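Local structure of phosphonopyruvate hydrolase (Variovorax sp., 2HJP) at the interface of chains A and B and the interface of chains A and C. The protein hydrolyses the carbon-phosphorus bond of phosphonopyruvate to give pyruvate and phosphate, using a divalent metal ion such as magnesium. Sequence-based numbering; all coordinates share one arbitrary frame. Chains: chain A/B/C, Phosphonopyruvate hydrolase.

Chain A touches a different neighbour in each patch: chain B in contact 1, chain C in contact 2. The C-alpha centres of the two lie about 36 Å apart, and they share no residue. In contact 1 the start of helix 89-102 meets the end of the partner's helix 278-288, whereas contact 2 sets strand 17-21 and helix 25-34 against the partner's helix 237-256. Their centres are about 22 Å and 19 Å from the active-site residue A:Asp54, so neither patch forms the catalytic centre itself. Together they represent two distinct two-fold interfaces, in keeping with a homotetramer built from dimers.

Contact 1: the interface of chains A and B. Residues chain A 88-90; chain B 285, 288-289.
A:Asn88 meets B:Leu289 where two subunits of this PEP mutase/isocitrate lyase superfamily enzyme come together, the C-terminal end of chain B lying over the start of helix 89-102 of chain A. From CB outward, the asparagine lies against one leucine methyl. Its CB packs on the leucine methyl CD2 at 3.8 Å, and the amide carbon CG stays against that same methyl at 3.9 Å. There the amide divides. The nitrogen ND2 keeps to chain B, also 3.8 Å from B:Leu289 CD2, so a single leucine methyl touches CB, CG and ND2 in turn where the side chains cross obliquely. The oxygen OD1 turns back into its own chain and accepts a hydrogen bond from A:Val90 N at 2.8 Å. This is a helix-capping arrangement, made possible by CG sitting between the backbone N and the carbonyl carbon (chi1 58°). The N-H comes from above the carbonyl plane, 48° out of it, in a bent bond whose hold on the amide's rotation is likely modest.

One residue on, the methyl CB of A:Ala89 rests against CB of B:Tyr288, the last residue of helix 278-288, at 3.8 Å. Beside the leucine, A:Val90 sends CG2, the branch beside its backbone N, to the aliphatic part of B:Glu285. It reaches CG at 3.3 Å, a tight fit, with the glutamate chain extended beyond that carbon.

Contact 2: the interface of chains A and C. Residues chain A 20-21, 27, 30-31, 34; chain C 246, 250.
C:Phe250 wedges its ring into chain A between helix 25-34 and A:Met20 at the end of strand 17-21. The intruding residue belongs to helix 237-256, which follows strand 229-234 in its own subunit. Packing of this helix on the neighbour's first strand and the helix that follows it fits the helix-swapped alpha/beta barrel dimers of the PEP mutase/isocitrate lyase superfamily.

The ring is packed from both sides. A:Met20 comes from one, above the plane but just outside the rim, with CG 3.4 Å from C:Phe250 CE1. The methionine is bent at chi2 and chi3, which curls SD and CE along the same rim instead of away from it. CG1 of C:Val246, one helical turn earlier in the ring's own chain, covers the opposite face, offset toward the rim. Chi2 of the phenylalanine is -3°, far from the usual perpendicular setting, perhaps a result of the packing on both sides.

The edge contact comes from helix 25-34. The carbonyl oxygen of A:Val27 lies in the plane of the ring, 3.3 Å from CE2, where it may meet the slightly positive C-H rim. Next to it, A:Ala31 meets the rim obliquely from the A:Met20 side, with its CA 3.4 Å from CD2 and its methyl CB 3.6 Å from CE2.

Aliphatic branches close the patch. The methyl of A:Ala34 touches CB of C:Phe250 at 3.5 Å. A:Val27 reaches CZ with CG1, the branch anti to its backbone N, and crosses the phenylalanine at about a right angle. A:Leu30 touches both chain C residues: its CB approaches the ring at CD2, while its methyl CD1 packs on C:Val246 CG1 at 3.9 Å.

Contact 1: the interface of chains A and B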
ATOM      1  N   ASN A  88      17.641   2.163 -13.509  1.00 20.15           N
ATOM      2  CA  ASN A  88      18.462   1.669 -14.592  1.00 19.69           C
ATOM      3  C   ASN A  88      18.084   0.207 -14.882  1.00 18.60           C
ATOM      4  O   ASN A  88      17.126  -0.323 -14.350  1.00 20.07           O
ATOM      5  CB  ASN A  88      19.955   1.769 -14.208  1.00 17.95           C
ATOM      6  CG  ASN A  88      20.290   0.995 -12.932  1.00 19.09           C
ATOM      7  OD1 ASN A  88      19.560   0.063 -12.514  1.00 17.85           O
ATOM      8  ND2 ASN A  88      21.393   1.382 -12.292  1.00 18.92           N
ATOM      9  N   ALA A  89      18.891  -0.472 -15.684  1.00 19.30           N
ATOM     10  CA  ALA A  89      18.592  -1.872 -16.039  1.00 17.54           C
ATOM     11  C   ALA A  89      18.455  -2.761 -14.831  1.00 17.95           C
ATOM     12  O   ALA A  89      17.715  -3.753 -14.865  1.00 17.34           O
ATOM     13  CB  ALA A  89      19.688  -2.455 -17.016  1.00 17.52           C
ATOM     14  N   VAL A  90      19.153  -2.447 -13.745  1.00 18.15           N
ATOM     15  CA  VAL A  90      19.018  -3.301 -12.570  1.00 17.38           C
ATOM     16  C   VAL A  90      17.581  -3.138 -12.001  1.00 18.66           C
ATOM     17  O   VAL A  90      16.943  -4.129 -11.694  1.00 18.33           O
ATOM     18  CB  VAL A  90      20.053  -2.956 -11.518  1.00 20.45           C
ATOM     19  CG1 VAL A  90      19.792  -3.781 -10.235  1.00 17.45           C
ATOM     20  CG2 VAL A  90      21.469  -3.233 -12.067  1.00 19.10           C
TER
ATOM     21  N   GLU B 285      23.752  -6.588 -13.041  1.00 20.89           N
ATOM     22  CA  GLU B 285      24.474  -5.372 -13.397  1.00 23.33           C
ATOM     23  C   GLU B 285      25.501  -5.681 -14.443  1.00 23.51           C
ATOM     24  O   GLU B 285      25.691  -4.911 -15.407  1.00 22.68           O
ATOM     25  CB  GLU B 285      25.270  -4.756 -12.247  1.00 24.76           C
ATOM     26  CG  GLU B 285      24.484  -4.253 -11.128  1.00 30.77           C
ATOM     27  CD  GLU B 285      25.317  -3.355 -10.194  1.00 34.21           C
ATOM     28  OE1 GLU B 285      26.234  -2.633 -10.654  1.00 32.78           O
ATOM     29  OE2 GLU B 285      25.008  -3.368  -8.994  1.00 37.77           O
ATOM     30  N   TYR B 288      23.540  -6.419 -17.855  1.00 20.62           N
ATOM     31  CA  TYR B 288      22.583  -5.479 -18.428  1.00 21.76           C
ATOM     32  C   TYR B 288      22.811  -3.979 -18.192  1.00 23.10           C
ATOM     33  O   TYR B 288      22.141  -3.180 -18.814  1.00 22.26           O
ATOM     34  CB  TYR B 288      21.142  -5.838 -17.983  1.00 18.95           C
ATOM     35  CG  TYR B 288      20.705  -7.250 -18.315  1.00 22.25           C
ATOM     36  CD1 TYR B 288      20.624  -8.239 -17.306  1.00 18.08           C
ATOM     37  CD2 TYR B 288      20.532  -7.661 -19.673  1.00 21.34           C
ATOM     38  CE1 TYR B 288      20.413  -9.586 -17.634  1.00 17.48           C
ATOM     39  CE2 TYR B 288      20.322  -9.033 -19.983  1.00 20.52           C
ATOM     40  CZ  TYR B 288      20.279  -9.979 -18.949  1.00 18.73           C
ATOM     41  OH  TYR B 288      20.189 -11.336 -19.245  1.00 20.36           O
ATOM     42  N   LEU B 289      23.699  -3.594 -17.274  1.00 24.59           N
ATOM     43  CA  LEU B 289      23.905  -2.167 -17.033  1.00 26.62           C
ATOM     44  C   LEU B 289      24.982  -1.757 -18.038  1.00 28.06           C
ATOM     45  O   LEU B 289      26.151  -2.147 -17.916  1.00 28.03           O
ATOM     46  CB  LEU B 289      24.411  -1.940 -15.614  1.00 27.84           C
ATOM     47  CG  LEU B 289      23.771  -0.909 -14.693  1.00 30.15           C
ATOM     48  CD1 LEU B 289      24.867  -0.408 -13.753  1.00 29.39           C
ATOM     49  CD2 LEU B 289      23.200   0.225 -15.404  1.00 27.45           C
TER

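Contact 2: the interface of chains A and C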
ATOM      1  N   MET A  20      -7.302   1.153 -24.854  1.00 16.81           N
ATOM      2  CA  MET A  20      -7.826   2.424 -24.260  1.00 15.99           C
ATOM      3  C   MET A  20      -7.308   2.672 -22.837  1.00 16.77           C
ATOM      4  O   MET A  20      -7.247   1.761 -21.953  1.00 16.90           O
ATOM      5  CB  MET A  20      -9.368   2.361 -24.208  1.00 14.36           C
ATOM      6  CG  MET A  20     -10.053   3.541 -23.447  1.00 16.67           C
ATOM      7  SD  MET A  20      -9.572   5.140 -24.136  1.00 16.89           S
ATOM      8  CE  MET A  20     -10.546   5.149 -25.697  1.00 16.52           C
ATOM      9  N   ALA A  21      -6.959   3.927 -22.614  1.00 16.39           N
ATOM     10  CA  ALA A  21      -6.506   4.340 -21.308  1.00 13.76           C
ATOM     11  C   ALA A  21      -7.569   4.078 -20.215  1.00 14.50           C
ATOM     12  O   ALA A  21      -8.788   4.163 -20.459  1.00 15.27           O
ATOM     13  CB  ALA A  21      -6.220   5.861 -21.348  1.00 12.12           C
ATOM     14  N   VAL A  27     -13.304   2.124 -15.069  1.00 15.72           N
ATOM     15  CA  VAL A  27     -13.098   2.648 -16.412  1.00 17.44           C
ATOM     16  C   VAL A  27     -12.540   1.522 -17.313  1.00 15.74           C
ATOM     17  O   VAL A  27     -12.919   1.411 -18.488  1.00 15.40           O
ATOM     18  CB  VAL A  27     -12.074   3.819 -16.367  1.00 16.35           C
ATOM     19  CG1 VAL A  27     -11.559   4.107 -17.776  1.00 17.38           C
ATOM     20  CG2 VAL A  27     -12.767   5.084 -15.669  1.00 16.47           C
ATOM     21  N   LEU A  30     -15.317  -0.505 -18.417  1.00 14.88           N
ATOM     22  CA  LEU A  30     -16.126   0.084 -19.468  1.00 15.70           C
ATOM     23  C   LEU A  30     -15.435  -0.040 -20.820  1.00 15.09           C
ATOM     24  O   LEU A  30     -16.117  -0.244 -21.829  1.00 16.70           O
ATOM     25  CB  LEU A  30     -16.463   1.535 -19.151  1.00 12.37           C
ATOM     26  CG  LEU A  30     -17.384   1.674 -17.920  1.00 16.40           C
ATOM     27  CD1 LEU A  30     -17.372   3.116 -17.411  1.00 17.34           C
ATOM     28  CD2 LEU A  30     -18.824   1.223 -18.276  1.00 14.66           C
ATOM     29  N   ALA A  31     -14.109   0.122 -20.848  1.00 14.81           N
ATOM     30  CA  ALA A  31     -13.359  -0.012 -22.123  1.00 15.97           C
ATOM     31  C   ALA A  31     -13.553  -1.419 -22.657  1.00 17.44           C
ATOM     32  O   ALA A  31     -13.793  -1.590 -23.888  1.00 17.19           O
ATOM     33  CB  ALA A  31     -11.826   0.243 -21.915  1.00 14.07           C
ATOM     34  N   ALA A  34     -16.954  -1.663 -24.087  1.00 16.99           N
ATOM     35  CA  ALA A  34     -17.097  -0.868 -25.340  1.00 18.52           C
ATOM     36  C   ALA A  34     -16.464  -1.636 -26.531  1.00 18.69           C
ATOM     37  O   ALA A  34     -16.741  -1.321 -27.663  1.00 19.11           O
ATOM     38  CB  ALA A  34     -16.463   0.494 -25.192  1.00 17.12           C
TER
ATOM     39  N   VAL C 246     -17.785   8.470 -19.568  1.00 16.66           N
ATOM     40  CA  VAL C 246     -16.744   7.556 -20.089  1.00 17.78           C
ATOM     41  C   VAL C 246     -17.350   6.529 -21.014  1.00 18.82           C
ATOM     42  O   VAL C 246     -16.818   6.217 -22.109  1.00 18.66           O
ATOM     43  CB  VAL C 246     -16.052   6.814 -18.954  1.00 17.96           C
ATOM     44  CG1 VAL C 246     -15.254   5.593 -19.518  1.00 16.91           C
ATOM     45  CG2 VAL C 246     -15.125   7.835 -18.217  1.00 15.20           C
ATOM     46  N   PHE C 250     -16.437   6.203 -24.951  1.00 15.16           N
ATOM     47  CA  PHE C 250     -15.919   4.924 -25.419  1.00 17.98           C
ATOM     48  C   PHE C 250     -16.784   4.400 -26.554  1.00 18.29           C
ATOM     49  O   PHE C 250     -16.262   3.882 -27.569  1.00 17.96           O
ATOM     50  CB  PHE C 250     -15.886   3.870 -24.301  1.00 15.92           C
ATOM     51  CG  PHE C 250     -14.784   4.078 -23.238  1.00 15.46           C
ATOM     52  CD1 PHE C 250     -13.855   5.106 -23.344  1.00 14.75           C
ATOM     53  CD2 PHE C 250     -14.671   3.174 -22.147  1.00 14.87           C
ATOM     54  CE1 PHE C 250     -12.796   5.282 -22.385  1.00 14.93           C
ATOM     55  CE2 PHE C 250     -13.591   3.331 -21.146  1.00 15.16           C
ATOM     56  CZ  PHE C 250     -12.670   4.389 -21.277  1.00 14.35           C
TER